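Local coordinates for iron binding protein FbpA (PDB 1Q35) that binds ferric iron and probably serves as the periplasmic solute-binding component of a bacterial iron-uptake system, at residues Y198-M203 / E214-N219. Sequence-based numbering, arbitrary orientation.
Sequences YYYGKM and EAAIIN. With FMT (formic acid), chain C.
Tyr200 bridges helix 198-205 and strand 216-219 almost single-handedly, a worked example of one aromatic side chain joining two elements of a fold. Its CB lies 4.2 Å from CD1 of Ile218. With CG anti to the backbone N (chi1 -162°), the ring reaches from the helix to the strand; CG2 of Ile218 lies over one face, 4.3 Å above the ring plane and offset toward the rim. Farther out, CE2 passes 4.4 Å from CB of Ala216. At the tip, OH donates to the carbonyl O of Ala216 over 2.7 Å, approaching from above the carbonyl plane (C=O...donor angle 139°). The same hydroxyl accepts a hydrogen bond from a water that in turn accepts one from Ile218 N, so the phenol is tied to two backbone groups of the strand, one directly and one through solvent. Tyr198 and Tyr199, iron ligands in another structure of this protein, do not touch the strand: Tyr198 OH makes a weak hydrogen bond to O2 of a bound formic acid (2.7 Å), probably from the crystallisation liquor, and Arg10 and Arg101 also bind the same molecule. The strand itself pairs antiparallel with strand 96-108, where Val104 and Tyr106 touch Ile218, while Ala213 of helix 210-214 packs on Tyr200.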
# COMPACT_ATOMS: atom_id res chain seq x y z
N TYR A 198 -1.66 2.01 -8.24
CA TYR A 198 -2.94 2.71 -8.36
C TYR A 198 -2.75 4.21 -8.58
O TYR A 198 -3.58 4.85 -9.21
CB TYR A 198 -3.86 2.43 -7.16
CG TYR A 198 -3.25 2.74 -5.82
CD1 TYR A 198 -2.50 1.78 -5.15
CD2 TYR A 198 -3.38 3.99 -5.23
CE1 TYR A 198 -1.90 2.05 -3.95
CE2 TYR A 198 -2.78 4.28 -4.01
CZ TYR A 198 -2.04 3.29 -3.38
OH TYR A 198 -1.40 3.53 -2.18
N TYR A 199 -1.64 4.76 -8.10
CA TYR A 199 -1.37 6.18 -8.31
C TYR A 199 -1.25 6.55 -9.80
O TYR A 199 -1.55 7.68 -10.17
CB TYR A 199 -0.11 6.63 -7.56
CG TYR A 199 -0.29 6.72 -6.06
CD1 TYR A 199 0.52 6.00 -5.19
CD2 TYR A 199 -1.28 7.53 -5.51
CE1 TYR A 199 0.34 6.07 -3.82
CE2 TYR A 199 -1.46 7.61 -4.14
CZ TYR A 199 -0.64 6.88 -3.30
OH TYR A 199 -0.79 6.94 -1.93
N TYR A 200 -0.81 5.62 -10.64
CA TYR A 200 -0.74 5.89 -12.08
C TYR A 200 -2.14 6.19 -12.63
O TYR A 200 -2.32 7.14 -13.40
CB TYR A 200 -0.11 4.71 -12.81
CG TYR A 200 0.39 5.03 -14.19
CD1 TYR A 200 -0.26 4.54 -15.31
CD2 TYR A 200 1.52 5.82 -14.39
CE1 TYR A 200 0.20 4.83 -16.60
CE2 TYR A 200 1.99 6.11 -15.67
CZ TYR A 200 1.32 5.61 -16.77
OH TYR A 200 1.77 5.89 -18.04
N GLY A 201 -3.13 5.39 -12.24
CA GLY A 201 -4.50 5.64 -12.64
C GLY A 201 -5.09 6.90 -12.04
O GLY A 201 -5.79 7.65 -12.72
N LYS A 202 -4.79 7.16 -10.77
CA LYS A 202 -5.23 8.40 -10.14
C LYS A 202 -4.70 9.62 -10.89
O LYS A 202 -5.42 10.59 -11.10
CB LYS A 202 -4.80 8.46 -8.68
CG LYS A 202 -5.49 7.46 -7.76
CD LYS A 202 -7.01 7.58 -7.75
CE LYS A 202 -7.49 8.94 -7.25
NZ LYS A 202 -8.95 9.13 -7.44
N MET A 203 -3.43 9.59 -11.29
CA MET A 203 -2.83 10.72 -12.01
C MET A 203 -3.47 10.89 -13.38
O MET A 203 -3.78 12.01 -13.79
CB MET A 203 -1.31 10.54 -12.14
CG MET A 203 -0.57 10.75 -10.84
SD MET A 203 1.23 10.65 -10.98
CE MET A 203 1.46 8.90 -11.32
N GLU A 214 1.60 10.58 -18.25
CA GLU A 214 1.86 10.46 -19.68
C GLU A 214 3.35 10.47 -20.02
O GLU A 214 3.75 9.93 -21.05
CB GLU A 214 1.13 11.56 -20.46
CG GLU A 214 -0.37 11.35 -20.50
CD GLU A 214 -1.16 12.56 -20.98
OE1 GLU A 214 -2.33 12.36 -21.35
OE2 GLU A 214 -0.63 13.69 -20.99
N ALA A 215 4.17 11.06 -19.15
CA ALA A 215 5.62 11.08 -19.32
C ALA A 215 6.31 9.83 -18.79
O ALA A 215 7.52 9.72 -18.90
CB ALA A 215 6.19 12.30 -18.64
N ALA A 216 5.55 8.90 -18.22
CA ALA A 216 6.12 7.73 -17.57
C ALA A 216 5.46 6.44 -18.06
O ALA A 216 4.36 6.46 -18.61
CB ALA A 216 5.98 7.85 -16.05
N ILE A 217 6.16 5.34 -17.84
CA ILE A 217 5.68 4.00 -18.14
C ILE A 217 5.61 3.22 -16.83
O ILE A 217 6.54 3.27 -16.03
CB ILE A 217 6.62 3.30 -19.14
CG1 ILE A 217 6.54 4.00 -20.51
CG2 ILE A 217 6.27 1.82 -19.28
CD1 ILE A 217 7.68 3.66 -21.43
N ILE A 218 4.51 2.52 -16.62
CA ILE A 218 4.38 1.62 -15.48
C ILE A 218 5.02 0.26 -15.81
O ILE A 218 4.77 -0.32 -16.87
CB ILE A 218 2.88 1.47 -15.03
CG1 ILE A 218 2.78 0.63 -13.76
CG2 ILE A 218 2.00 0.88 -16.13
CD1 ILE A 218 1.48 0.80 -13.01
N ASN A 219 5.87 -0.23 -14.91
CA ASN A 219 6.56 -1.50 -15.11
C ASN A 219 6.39 -2.38 -13.88
O ASN A 219 6.61 -1.93 -12.76
CB ASN A 219 8.06 -1.31 -15.34
CG ASN A 219 8.37 -0.37 -16.49
OD1 ASN A 219 8.51 -0.80 -17.64
ND2 ASN A 219 8.53 0.91 -16.17
C FMT C . -3.49 5.30 0.05
O1 FMT C . -4.57 5.65 0.71
O2 FMT C . -3.52 4.32 -0.68
O HOH W 1 2.57 3.05 -18.95